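Local coordinates for tail fiber protein (Pseudomonas aeruginosa, PDB 6CL6), which forms the receptor-binding fibre of an R2 pyocin, a contractile injection system, and probably recognises the surface of target bacteria as a trimer, at residues A[97-103]-A[115-121]; A[150-154]-A[163-169]; A[277-281]-A[291-295]; A[336-342]-A[356-360]. All blocks are in the same frame, centred on the assembly; numbering follows the deposited sequence.

Four contacts follow one another along an elongated chain, each closing its own short loop; none nests in or crosses another. Contact 1 pairs strand 118-119, outermost within this chain, with strand 99-104 in the N-terminal five-stranded sheet. About 35 Å on, centre to centre, contact 2 brings the end of strand 147-151 back to the start of strand 169-177 after the helix 154-159. A long extended region then intervenes, so that contact 3 lies about 108 Å from contact 2 between centres; it closes the open end of the hairpin 281-283/288-292. Contact 4, about 38 Å further between centres, joins loop 336-342 to the end of strand 352-357 at a calcium site between subunits.

Contact 1: residues A[97-103]-A[115-121]; sequences SEMYVRV and LPWQRCD
The indole of W117 carries the side chain of R102 over one face. CG of R102 stands 3.5 Å from the centroid of the six-membered ring of W117, almost on the ring normal, in a CH-pi contact. CD and NE continue over the same face, and the guanidinium plane lies 9° from that of the indole. R102 gets there because CG sits between its backbone N and carbonyl carbon (chi1 75°), after which the chain runs extended to NE. At the guanidinium edge NH1 of R102 donates to a water that also donates to O of L115; N51 and Q88 take other N-H groups, and NE1 of W117 binds O of N64.

The guanidinium of R119 has the E98 carboxylate above one face, planes 26° apart. OE1 of E98 is 4.2 Å from NH2 of R119, an attraction of charges with no N-H aimed at it. D121 lies at the edge and is gripped side-on in a salt bridge: NE of R119 reaches OD1 of D121 at 2.8 Å, and NH2 of R119 reaches OD2 of D121 at 2.7 Å. From the other face of that carboxylate, N of M99 donates to OD1 of D121 at 3.1 Å. The Y100 hydroxyl donates to OE1 of E98, its ring and hydroxyl touching CD of R119.

V101 and Q118 form an antiparallel hydrogen-bonded pair. With R119 salt-bridged to D121 and its charge near E98, and T96 and R70 both binding OE2 of E98, both carboxylates probably remain ionised in this partly buried region.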
loop_
_atom_site.group_PDB
_atom_site.type_symbol
_atom_site.label_atom_id
_atom_site.label_comp_id
_atom_site.label_asym_id
_atom_site.label_seq_id
_atom_site.Cartn_x
_atom_site.Cartn_y
_atom_site.Cartn_z
ATOM N N SER A 97 39.350 43.935 -7.361
ATOM C CA SER A 97 40.724 43.433 -7.208
ATOM C C SER A 97 40.851 42.180 -8.061
ATOM O O SER A 97 40.394 41.099 -7.660
ATOM C CB SER A 97 41.039 43.092 -5.735
ATOM O OG SER A 97 40.960 44.251 -4.910
ATOM N N GLU A 98 41.443 42.335 -9.250
ATOM C CA GLU A 98 41.545 41.269 -10.230
ATOM C C GLU A 98 42.951 41.179 -10.800
ATOM O O GLU A 98 43.658 42.180 -10.899
ATOM C CB GLU A 98 40.587 41.484 -11.400
ATOM C CG GLU A 98 39.151 41.381 -11.017
ATOM C CD GLU A 98 38.194 41.743 -12.132
ATOM O OE1 GLU A 98 38.485 41.472 -13.318
ATOM O OE2 GLU A 98 37.149 42.336 -11.805
ATOM N N MET A 99 43.313 39.965 -11.237
ATOM C CA MET A 99 44.610 39.699 -11.877
ATOM C C MET A 99 44.443 38.765 -13.060
ATOM O O MET A 99 43.656 37.802 -13.001
ATOM C CB MET A 99 45.589 39.057 -10.881
ATOM C CG MET A 99 46.959 38.711 -11.460
ATOM S SD MET A 99 48.037 37.790 -10.315
ATOM C CE MET A 99 48.305 39.033 -9.071
ATOM N N TYR A 100 45.217 39.040 -14.115
ATOM C CA TYR A 100 45.263 38.267 -15.342
ATOM C C TYR A 100 46.720 38.060 -15.753
ATOM O O TYR A 100 47.605 38.826 -15.366
ATOM C CB TYR A 100 44.508 38.972 -16.493
ATOM C CG TYR A 100 43.050 39.155 -16.190
ATOM C CD1 TYR A 100 42.621 40.190 -15.355
ATOM C CD2 TYR A 100 42.080 38.298 -16.748
ATOM C CE1 TYR A 100 41.275 40.362 -15.059
ATOM C CE2 TYR A 100 40.734 38.475 -16.462
ATOM C CZ TYR A 100 40.344 39.509 -15.604
ATOM O OH TYR A 100 39.022 39.679 -15.279
ATOM N N VAL A 101 46.950 37.038 -16.576
ATOM C CA VAL A 101 48.276 36.745 -17.118
ATOM C C VAL A 101 48.142 36.371 -18.587
ATOM O O VAL A 101 47.132 35.774 -19.009
ATOM C CB VAL A 101 48.973 35.627 -16.303
ATOM C CG1 VAL A 101 48.229 34.293 -16.496
ATOM C CG2 VAL A 101 50.420 35.499 -16.713
ATOM N N ARG A 102 49.156 36.755 -19.383
ATOM C CA ARG A 102 49.224 36.329 -20.796
ATOM C C ARG A 102 50.687 36.269 -21.257
ATOM O O ARG A 102 51.632 36.524 -20.493
ATOM C CB ARG A 102 48.400 37.210 -21.723
ATOM C CG ARG A 102 48.978 38.577 -22.040
ATOM C CD ARG A 102 48.264 39.243 -23.193
ATOM N NE ARG A 102 48.839 40.560 -23.449
ATOM C CZ ARG A 102 48.540 41.323 -24.469
ATOM N NH1 ARG A 102 47.633 40.940 -25.336
ATOM N NH2 ARG A 102 49.142 42.485 -24.609
ATOM N N VAL A 103 50.873 35.900 -22.523
ATOM C CA VAL A 103 52.194 35.589 -23.030
ATOM C C VAL A 103 52.237 35.823 -24.528
ATOM O O VAL A 103 51.273 35.565 -25.254
ATOM C CB VAL A 103 52.606 34.151 -22.655
ATOM C CG1 VAL A 103 51.720 33.163 -23.354
ATOM C CG2 VAL A 103 54.078 33.906 -23.004
ATOM N N LEU A 115 48.909 35.340 -26.748
ATOM C CA LEU A 115 47.799 34.467 -26.389
ATOM C C LEU A 115 46.768 35.248 -25.596
ATOM O O LEU A 115 47.045 36.346 -25.115
ATOM C CB LEU A 115 48.305 33.292 -25.612
ATOM C CG LEU A 115 49.422 32.469 -26.222
ATOM C CD1 LEU A 115 49.701 31.253 -25.354
ATOM C CD2 LEU A 115 49.081 32.057 -27.679
ATOM N N PRO A 116 45.533 34.746 -25.496
ATOM C CA PRO A 116 44.514 35.470 -24.740
ATOM C C PRO A 116 44.855 35.536 -23.263
ATOM O O PRO A 116 45.530 34.665 -22.702
ATOM C CB PRO A 116 43.235 34.641 -24.959
ATOM C CG PRO A 116 43.522 33.787 -26.131
ATOM C CD PRO A 116 44.989 33.514 -26.095
ATOM N N TRP A 117 44.360 36.597 -22.617
ATOM C CA TRP A 117 44.544 36.725 -21.181
ATOM C C TRP A 117 43.851 35.591 -20.432
ATOM O O TRP A 117 42.734 35.183 -20.764
ATOM C CB TRP A 117 43.976 38.062 -20.717
ATOM C CG TRP A 117 44.709 39.246 -21.127
ATOM C CD1 TRP A 117 44.439 40.037 -22.184
ATOM C CD2 TRP A 117 45.850 39.817 -20.472
ATOM N NE1 TRP A 117 45.326 41.070 -22.243
ATOM C CE2 TRP A 117 46.206 40.965 -21.194
ATOM C CE3 TRP A 117 46.606 39.457 -19.364
ATOM C CZ2 TRP A 117 47.271 41.759 -20.848
ATOM C CZ3 TRP A 117 47.676 40.261 -19.006
ATOM C CH2 TRP A 117 48.004 41.395 -19.761
ATOM N N GLN A 118 44.527 35.083 -19.412
ATOM C CA GLN A 118 43.985 34.080 -18.516
ATOM C C GLN A 118 43.803 34.709 -17.140
ATOM O O GLN A 118 44.673 35.432 -16.629
ATOM C CB GLN A 118 44.933 32.886 -18.434
ATOM C CG GLN A 118 44.621 31.827 -17.388
ATOM C CD GLN A 118 43.319 31.084 -17.635
ATOM O OE1 GLN A 118 42.238 31.607 -17.408
ATOM N NE2 GLN A 118 43.423 29.886 -18.171
ATOM N N ARG A 119 42.672 34.436 -16.524
ATOM C CA ARG A 119 42.392 35.029 -15.233
ATOM C C ARG A 119 43.135 34.299 -14.125
ATOM O O ARG A 119 43.218 33.072 -14.129
ATOM C CB ARG A 119 40.890 34.972 -14.918
ATOM C CG ARG A 119 40.579 35.706 -13.659
ATOM C CD ARG A 119 39.299 36.452 -13.778
ATOM N NE ARG A 119 38.945 37.099 -12.523
ATOM C CZ ARG A 119 37.706 37.463 -12.209
ATOM N NH1 ARG A 119 36.729 37.219 -13.066
ATOM N NH2 ARG A 119 37.447 38.055 -11.043
ATOM N N CYS A 120 43.643 35.068 -13.148
ATOM C CA CYS A 120 44.361 34.507 -12.020
ATOM C C CYS A 120 43.586 34.552 -10.718
ATOM O O CYS A 120 43.568 33.558 -9.995
ATOM C CB CYS A 120 45.697 35.237 -11.835
ATOM S SG CYS A 120 46.801 35.024 -13.232
ATOM N N ASP A 121 42.919 35.651 -10.395
ATOM C CA ASP A 121 42.239 35.715 -9.126
ATOM C C ASP A 121 41.060 34.716 -9.115
ATOM O O ASP A 121 40.477 34.388 -10.144
ATOM C CB ASP A 121 41.775 37.129 -8.846
ATOM C CG ASP A 121 40.650 37.580 -9.746
ATOM O OD1 ASP A 121 40.939 38.062 -10.873
ATOM O OD2 ASP A 121 39.481 37.432 -9.346
HETATM O O HOH W 1 38.007 39.779 -7.547
HETATM O O HOH W 2 46.012 38.629 -25.578
#

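Contact 2: residues A[150-154]-A[163-169]. With EDO (1,2-ethanediol), chain K.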
loop_
_atom_site.group_PDB
_atom_site.type_symbol
_atom_site.label_atom_id
_atom_site.label_comp_id
_atom_site.label_asym_id
_atom_site.label_seq_id
_atom_site.Cartn_x
_atom_site.Cartn_y
_atom_site.Cartn_z
ATOM N N SER A 150 24.626 31.045 0.022
ATOM C CA SER A 150 23.997 30.497 1.204
ATOM C C SER A 150 22.859 31.381 1.671
ATOM O O SER A 150 23.040 32.584 1.859
ATOM C CB SER A 150 25.010 30.360 2.356
ATOM O OG SER A 150 24.437 29.754 3.476
ATOM N N GLN A 151 21.699 30.777 1.888
ATOM C CA GLN A 151 20.587 31.443 2.551
ATOM C C GLN A 151 20.535 30.881 3.961
ATOM O O GLN A 151 20.157 29.714 4.167
ATOM C CB GLN A 151 19.261 31.230 1.817
ATOM C CG GLN A 151 18.047 31.811 2.543
ATOM C CD GLN A 151 18.205 33.307 2.846
ATOM O OE1 GLN A 151 18.570 33.702 3.951
ATOM N NE2 GLN A 151 17.948 34.140 1.840
ATOM N N SER A 152 20.934 31.692 4.919
ATOM C CA SER A 152 21.016 31.261 6.307
ATOM C C SER A 152 19.725 31.457 7.071
ATOM O O SER A 152 19.655 31.078 8.240
ATOM C CB SER A 152 22.175 31.986 6.976
ATOM O OG SER A 152 23.389 31.671 6.300
ATOM N N PHE A 153 18.691 32.022 6.449
ATOM C CA PHE A 153 17.479 32.378 7.173
ATOM C C PHE A 153 16.250 31.905 6.414
ATOM O O PHE A 153 15.987 32.361 5.311
ATOM C CB PHE A 153 17.405 33.897 7.398
ATOM C CG PHE A 153 18.483 34.431 8.281
ATOM C CD1 PHE A 153 19.697 34.811 7.747
ATOM C CD2 PHE A 153 18.277 34.540 9.667
ATOM C CE1 PHE A 153 20.708 35.304 8.556
ATOM C CE2 PHE A 153 19.280 35.013 10.490
ATOM C CZ PHE A 153 20.503 35.399 9.932
ATOM N N THR A 154 15.491 31.001 7.020
ATOM C CA THR A 154 14.239 30.578 6.408
ATOM C C THR A 154 13.317 31.762 6.131
ATOM O O THR A 154 12.662 31.801 5.097
ATOM C CB THR A 154 13.578 29.534 7.304
ATOM O OG1 THR A 154 14.297 28.290 7.163
ATOM C CG2 THR A 154 12.124 29.321 6.944
ATOM N N TYR A 163 12.336 30.623 -4.678
ATOM C CA TYR A 163 12.907 29.556 -3.869
ATOM C C TYR A 163 12.025 28.318 -4.047
ATOM O O TYR A 163 10.799 28.445 -4.168
ATOM C CB TYR A 163 12.964 29.939 -2.397
ATOM C CG TYR A 163 14.049 30.926 -2.007
ATOM C CD1 TYR A 163 13.919 32.274 -2.307
ATOM C CD2 TYR A 163 15.185 30.502 -1.332
ATOM C CE1 TYR A 163 14.895 33.177 -1.930
ATOM C CE2 TYR A 163 16.175 31.401 -0.950
ATOM C CZ TYR A 163 16.013 32.741 -1.256
ATOM O OH TYR A 163 16.987 33.654 -0.870
ATOM N N PRO A 164 12.610 27.120 -4.098
ATOM C CA PRO A 164 11.780 25.922 -4.286
ATOM C C PRO A 164 11.029 25.501 -3.051
ATOM O O PRO A 164 10.058 24.741 -3.154
ATOM C CB PRO A 164 12.793 24.843 -4.701
ATOM C CG PRO A 164 14.082 25.272 -4.072
ATOM C CD PRO A 164 14.043 26.811 -4.072
ATOM N N ILE A 165 11.464 25.963 -1.887
ATOM C CA ILE A 165 10.884 25.605 -0.594
ATOM C C ILE A 165 11.232 26.762 0.329
ATOM O O ILE A 165 12.261 27.434 0.153
ATOM C CB ILE A 165 11.448 24.256 -0.089
ATOM C CG1 ILE A 165 10.750 23.789 1.179
ATOM C CG2 ILE A 165 12.982 24.385 0.153
ATOM C CD1 ILE A 165 9.341 23.247 0.900
ATOM N N VAL A 166 10.366 27.030 1.282
ATOM C CA VAL A 166 10.651 28.085 2.261
ATOM C C VAL A 166 11.550 27.504 3.334
ATOM O O VAL A 166 11.069 27.019 4.370
ATOM C CB VAL A 166 9.367 28.693 2.835
ATOM C CG1 VAL A 166 9.692 29.782 3.865
ATOM C CG2 VAL A 166 8.543 29.275 1.704
ATOM N N ARG A 167 12.869 27.512 3.064
ATOM C CA ARG A 167 13.866 26.957 3.960
ATOM C C ARG A 167 15.200 27.610 3.663
ATOM O O ARG A 167 15.531 27.871 2.499
ATOM C CB ARG A 167 14.047 25.432 3.814
ATOM C CG ARG A 167 12.886 24.583 4.136
ATOM C CD ARG A 167 12.698 24.379 5.627
ATOM N NE ARG A 167 11.824 23.201 5.871
ATOM C CZ ARG A 167 10.531 23.174 5.606
ATOM N NH1 ARG A 167 9.937 24.215 5.061
ATOM N NH2 ARG A 167 9.822 22.085 5.852
ATOM N N ALA A 168 15.980 27.856 4.714
ATOM C CA ALA A 168 17.406 28.106 4.533
ATOM C C ALA A 168 18.014 26.966 3.715
ATOM O O ALA A 168 17.524 25.836 3.726
ATOM C CB ALA A 168 18.077 28.218 5.898
ATOM N N GLY A 169 19.079 27.262 2.991
ATOM C CA GLY A 169 19.656 26.252 2.117
ATOM C C GLY A 169 20.800 26.775 1.294
ATOM O O GLY A 169 21.168 27.944 1.359
HETATM C C1 EDO K . 17.356 28.784 9.408
HETATM O O1 EDO K . 16.294 29.756 9.388
HETATM C C2 EDO K . 17.638 28.412 10.851
HETATM O O2 EDO K . 16.461 27.771 11.387
#
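Q151 and G169 form an antiparallel hydrogen-bonded pair where strands 147-151 and 169-177 lie side by side in a mixed sheet; the connection between them carries the short helix 154-159. N of Q151 donates to O of G169 at 2.9 Å, and the bond is returned from N of G169 to O of Q151. The methyl of A168 is pressed close to that same carbonyl, CB of A168 lying 3.1 Å from O of Q151.

The Q151 amide holds the two sides of the connection together. Its CG is anti to the backbone N, and a bend at chi2 (56°) turns the amide so that NE2 of Q151 meets OH of Y163 at 2.9 Å, with the hydroxyl in the amide plane. The amide and the tyrosine ring are turned 45° apart. On the other branch OE1 of Q151 accepts N of F153, the residue at the N-cap position, at 3.0 Å on a lone pair. Outside the segments, O of P135 takes a second bond from NE2 and Q156 donates to OE1, so the amide is engaged at both ends and its rotation is fixed.

V166 is the centre of an inverse gamma turn, and its CG1 meets CG2 of T154 at 4.0 Å. NE of R167 forms a salt bridge with D189, while F180 of the third subunit packs on S152 and A168. An ethanediol, probably from the crystallisation liquor, accepts from N of T154. Beside it, OG1 of T154 accepts the backbone N-H of A168 at 3.0 Å, in a fairly straight bond of 160°.

Contact 3: residues A[277-281]-A[291-295]; sequences GVPAT and RDNDT
N293 sends both of its amide N-H bonds across the contact. ND2 of N293 donates to O of P279 at 2.9 Å, on a lone pair of that carbonyl, and to OG1 of T281 at 3.1 Å. Both acceptors lie close to the amide plane, which fixes how the group is turned. One residue on, D294 accepts from the backbone: N of V278 reaches OD1 of D294 at 2.9 Å on the syn side, nearly straight at 170°. CG2 of V278 wedges in beside them, 3.6 Å from CB of N293. Its place between the backbone N and the carbonyl carbon puts that methyl against the N293-D294 link.

A water closes a second route, donating both to O of V278 and to OD2 of D294. That oxygen also accepts N of A280 of the second subunit, and a magnesium ion lies about 4 Å from the D294 side chain. Behind D294, D292 holds the turn: OD2 of D292 takes the T295 hydroxyl at 2.5 Å and the indole N-H of W290 of the second subunit.

Further along, T281 and R291 exchange backbone bonds as an antiparallel hydrogen-bonded pair, N of R291 to O of T281 being 2.8 Å. This is the open end of the beta hairpin 281-283/288-292, extended by side-chain bonds to the incoming loop, with both other subunits of the trimer bonded to it.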
loop_
_atom_site.group_PDB
_atom_site.type_symbol
_atom_site.label_atom_id
_atom_site.label_comp_id
_atom_site.label_asym_id
_atom_site.label_seq_id
_atom_site.Cartn_x
_atom_site.Cartn_y
_atom_site.Cartn_z
ATOM N N GLY A 277 -56.639 -40.684 14.007
ATOM C CA GLY A 277 -56.747 -42.001 14.594
ATOM C C GLY A 277 -55.893 -43.018 13.841
ATOM O O GLY A 277 -55.240 -42.712 12.837
ATOM N N VAL A 278 -55.876 -44.230 14.377
ATOM C CA VAL A 278 -55.096 -45.335 13.827
ATOM C C VAL A 278 -56.020 -46.285 13.061
ATOM O O VAL A 278 -57.250 -46.269 13.261
ATOM C CB VAL A 278 -54.333 -46.096 14.933
ATOM C CG1 VAL A 278 -53.271 -45.203 15.592
ATOM C CG2 VAL A 278 -55.284 -46.672 15.991
ATOM N N PRO A 279 -55.487 -47.103 12.167
ATOM C CA PRO A 279 -56.355 -47.990 11.388
ATOM C C PRO A 279 -56.971 -49.070 12.256
ATOM O O PRO A 279 -56.344 -49.591 13.179
ATOM C CB PRO A 279 -55.422 -48.600 10.339
ATOM C CG PRO A 279 -54.165 -47.682 10.338
ATOM C CD PRO A 279 -54.064 -47.179 11.748
ATOM N N ALA A 280 -58.220 -49.398 11.958
ATOM C CA ALA A 280 -58.815 -50.614 12.498
ATOM C C ALA A 280 -58.236 -51.815 11.753
ATOM O O ALA A 280 -57.774 -51.703 10.610
ATOM C CB ALA A 280 -60.337 -50.572 12.387
ATOM N N THR A 281 -58.222 -52.954 12.428
ATOM C CA THR A 281 -57.763 -54.211 11.855
ATOM C C THR A 281 -58.889 -55.234 11.945
ATOM O O THR A 281 -59.873 -55.042 12.666
ATOM C CB THR A 281 -56.532 -54.746 12.567
ATOM O OG1 THR A 281 -56.756 -54.736 13.981
ATOM C CG2 THR A 281 -55.320 -53.888 12.238
ATOM N N ARG A 291 -61.453 -54.942 15.034
ATOM C CA ARG A 291 -60.905 -54.272 16.199
ATOM C C ARG A 291 -60.690 -52.799 15.880
ATOM O O ARG A 291 -59.994 -52.456 14.918
ATOM C CB ARG A 291 -59.596 -54.925 16.630
ATOM C CG ARG A 291 -58.986 -54.323 17.867
ATOM C CD ARG A 291 -57.808 -55.216 18.340
ATOM N NE ARG A 291 -57.297 -54.820 19.644
ATOM C CZ ARG A 291 -56.593 -55.614 20.450
ATOM N NH1 ARG A 291 -56.320 -56.866 20.086
ATOM N NH2 ARG A 291 -56.168 -55.159 21.621
ATOM N N ASP A 292 -61.303 -51.943 16.679
ATOM C CA ASP A 292 -61.033 -50.506 16.644
ATOM C C ASP A 292 -59.818 -50.247 17.527
ATOM O O ASP A 292 -59.912 -50.239 18.752
ATOM C CB ASP A 292 -62.242 -49.714 17.129
ATOM C CG ASP A 292 -61.900 -48.240 17.344
ATOM O OD1 ASP A 292 -61.289 -47.638 16.435
ATOM O OD2 ASP A 292 -62.193 -47.707 18.427
ATOM N N ASN A 293 -58.674 -50.008 16.911
ATOM C CA ASN A 293 -57.456 -49.809 17.679
ATOM C C ASN A 293 -57.372 -48.447 18.335
ATOM O O ASN A 293 -56.535 -48.281 19.224
ATOM C CB ASN A 293 -56.276 -50.083 16.764
ATOM C CG ASN A 293 -56.233 -51.549 16.339
ATOM O OD1 ASN A 293 -56.132 -52.432 17.187
ATOM N ND2 ASN A 293 -56.373 -51.808 15.044
ATOM N N ASP A 294 -58.250 -47.504 17.979
ATOM C CA ASP A 294 -58.347 -46.263 18.740
ATOM C C ASP A 294 -58.793 -46.531 20.169
ATOM O O ASP A 294 -58.286 -45.916 21.109
ATOM C CB ASP A 294 -59.342 -45.289 18.080
ATOM C CG ASP A 294 -58.859 -44.734 16.766
ATOM O OD1 ASP A 294 -57.650 -44.467 16.648
ATOM O OD2 ASP A 294 -59.683 -44.517 15.849
ATOM N N THR A 295 -59.794 -47.402 20.345
ATOM C CA THR A 295 -60.357 -47.666 21.653
ATOM C C THR A 295 -60.091 -49.080 22.164
ATOM O O THR A 295 -60.234 -49.328 23.370
ATOM C CB THR A 295 -61.882 -47.447 21.635
ATOM O OG1 THR A 295 -62.509 -48.428 20.800
ATOM C CG2 THR A 295 -62.230 -46.059 21.114
HETATM O O HOH W 3 -59.110 -44.391 13.289
#

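Contact 4: residues A[336-342]-A[356-360]. With CA (calcium ion), chain L; CA (calcium ion), chain I.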
loop_
_atom_site.group_PDB
_atom_site.type_symbol
_atom_site.label_atom_id
_atom_site.label_comp_id
_atom_site.label_asym_id
_atom_site.label_seq_id
_atom_site.Cartn_x
_atom_site.Cartn_y
_atom_site.Cartn_z
ATOM N N HIS A 336 -89.971 -73.706 12.206
ATOM C CA HIS A 336 -91.431 -73.818 12.226
ATOM C C HIS A 336 -92.033 -72.719 13.079
ATOM O O HIS A 336 -91.695 -72.629 14.284
ATOM C CB HIS A 336 -91.864 -75.163 12.752
ATOM C CG HIS A 336 -93.307 -75.454 12.487
ATOM N ND1 HIS A 336 -94.323 -74.843 13.178
ATOM C CD2 HIS A 336 -93.904 -76.259 11.575
ATOM C CE1 HIS A 336 -95.488 -75.282 12.734
ATOM N NE2 HIS A 336 -95.261 -76.141 11.757
ATOM N N PRO A 337 -92.891 -71.853 12.527
ATOM C CA PRO A 337 -93.375 -70.682 13.286
ATOM C C PRO A 337 -94.478 -71.001 14.270
ATOM O O PRO A 337 -94.975 -70.086 14.950
ATOM C CB PRO A 337 -93.877 -69.741 12.183
ATOM C CG PRO A 337 -94.334 -70.665 11.130
ATOM C CD PRO A 337 -93.442 -71.891 11.166
ATOM N N GLY A 338 -94.873 -72.282 14.369
ATOM C CA GLY A 338 -95.826 -72.738 15.357
ATOM C C GLY A 338 -95.264 -72.993 16.731
ATOM O O GLY A 338 -96.024 -73.344 17.632
ATOM N N THR A 339 -93.951 -72.812 16.928
ATOM C CA THR A 339 -93.308 -73.057 18.201
ATOM C C THR A 339 -92.311 -71.939 18.499
ATOM O O THR A 339 -92.063 -71.083 17.669
ATOM C CB THR A 339 -92.628 -74.444 18.198
ATOM O OG1 THR A 339 -92.224 -74.778 19.523
ATOM C CG2 THR A 339 -91.410 -74.445 17.301
ATOM N N ASP A 340 -91.743 -71.965 19.712
ATOM C CA ASP A 340 -90.729 -70.991 20.075
ATOM C C ASP A 340 -89.412 -71.267 19.330
ATOM O O ASP A 340 -89.021 -72.422 19.093
ATOM C CB ASP A 340 -90.465 -70.980 21.574
ATOM C CG ASP A 340 -89.266 -70.077 21.959
ATOM O OD1 ASP A 340 -89.452 -68.835 22.043
ATOM O OD2 ASP A 340 -88.129 -70.597 22.171
ATOM N N ALA A 341 -88.728 -70.201 18.957
ATOM C CA ALA A 341 -87.391 -70.306 18.349
ATOM C C ALA A 341 -86.492 -69.236 18.959
ATOM O O ALA A 341 -85.755 -68.538 18.274
ATOM C CB ALA A 341 -87.454 -70.210 16.834
ATOM N N SER A 342 -86.522 -69.143 20.272
ATOM C CA SER A 342 -85.744 -68.159 21.006
ATOM C C SER A 342 -84.262 -68.497 20.956
ATOM O O SER A 342 -83.862 -69.595 20.610
ATOM C CB SER A 342 -86.216 -68.092 22.465
ATOM O OG SER A 342 -87.477 -67.481 22.543
ATOM N N ARG A 356 -77.745 -70.581 23.519
ATOM C CA ARG A 356 -78.936 -71.369 23.844
ATOM C C ARG A 356 -79.900 -71.370 22.666
ATOM O O ARG A 356 -80.228 -70.310 22.123
ATOM C CB ARG A 356 -79.619 -70.818 25.088
ATOM C CG ARG A 356 -80.653 -71.749 25.705
ATOM C CD ARG A 356 -80.964 -71.271 27.110
ATOM N NE ARG A 356 -81.811 -72.177 27.877
ATOM C CZ ARG A 356 -81.385 -73.296 28.462
ATOM N NH1 ARG A 356 -80.131 -73.685 28.325
ATOM N NH2 ARG A 356 -82.228 -74.036 29.166
ATOM N N ASN A 357 -80.378 -72.559 22.299
ATOM C CA ASN A 357 -81.332 -72.719 21.205
ATOM C C ASN A 357 -82.677 -73.154 21.755
ATOM O O ASN A 357 -82.839 -74.300 22.195
ATOM C CB ASN A 357 -80.816 -73.727 20.194
ATOM C CG ASN A 357 -81.833 -74.071 19.150
ATOM O OD1 ASN A 357 -82.622 -73.234 18.732
ATOM N ND2 ASN A 357 -81.840 -75.336 18.734
ATOM N N GLY A 358 -83.645 -72.243 21.732
ATOM C CA GLY A 358 -84.996 -72.570 22.154
ATOM C C GLY A 358 -85.836 -73.305 21.140
ATOM O O GLY A 358 -86.916 -73.750 21.489
ATOM N N TYR A 359 -85.359 -73.456 19.901
ATOM C CA TYR A 359 -86.134 -74.154 18.872
ATOM C C TYR A 359 -86.041 -75.661 19.092
ATOM O O TYR A 359 -84.977 -76.167 19.478
ATOM C CB TYR A 359 -85.604 -73.817 17.492
ATOM C CG TYR A 359 -86.411 -74.411 16.350
ATOM C CD1 TYR A 359 -87.760 -74.199 16.255
ATOM C CD2 TYR A 359 -85.790 -75.130 15.330
ATOM C CE1 TYR A 359 -88.504 -74.747 15.207
ATOM C CE2 TYR A 359 -86.485 -75.650 14.295
ATOM C CZ TYR A 359 -87.862 -75.464 14.233
ATOM O OH TYR A 359 -88.569 -75.984 13.194
ATOM N N PHE A 360 -87.132 -76.382 18.800
ATOM C CA PHE A 360 -87.246 -77.799 19.149
ATOM C C PHE A 360 -86.634 -78.726 18.113
ATOM O O PHE A 360 -87.168 -79.812 17.837
ATOM C CB PHE A 360 -88.708 -78.154 19.437
ATOM C CG PHE A 360 -89.676 -78.040 18.275
ATOM C CD1 PHE A 360 -89.285 -77.745 16.992
ATOM C CD2 PHE A 360 -91.039 -78.265 18.518
ATOM C CE1 PHE A 360 -90.205 -77.685 15.945
ATOM C CE2 PHE A 360 -91.977 -78.209 17.474
ATOM C CZ PHE A 360 -91.570 -77.929 16.191
HETATM CA CA CA L . -95.847 -68.241 15.973
HETATM CA CA CA I . -88.617 -74.978 22.600
HETATM O O HOH W 4 -89.485 -74.879 20.349
HETATM O O HOH W 5 -88.432 -72.642 23.449
HETATM O O HOH W 6 -90.885 -74.646 23.266
HETATM O O HOH W 7 -89.558 -77.276 22.524
HETATM O O HOH W 8 -96.712 -66.695 17.744
#
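D340 and G358 face each other through the water shell of a calcium ion that sits between subunits. O of G358 binds the metal at 2.4 Å, and D309 of this chain and the carbonyl of P337 of the second subunit bind it too. Two of its four waters turn back to the first loop: one donates to O of D340 and hydrogen-bonds with OG1 of T339, the other donates to OD2 of D340. O of P337 of this chain binds a second calcium at 2.3 Å, together with D309, D340 and G358 of the third subunit; there D340 is a direct ligand, here it acts through water.

The methyl of T339 lies over the face of the F360 ring, CG2 of T339 standing 3.6 Å from the centroid, 10° off the normal, in a CH-pi contact. With OG1 anti to the backbone N (chi1 -169°), the hydroxyl turns to the water and the methyl to the ring. The same methyl touches the edge of Y359 at CE1. F360 in turn covers part of one face of the Y359 ring.

Y359 reaches back along the loop, where its OH accepts N of H336 at 2.9 Å, almost straight at 173°. N of G358 donates to O of S342 at 2.9 Å, while D340 and N357 each form an Asx turn; OD1 of N357 also accepts from Q331. Because the calcium takes neutral carbonyls from two chains besides D309, and probably polarises the waters donating to D340, the fold of each loop is probably coupled to the trimer interface.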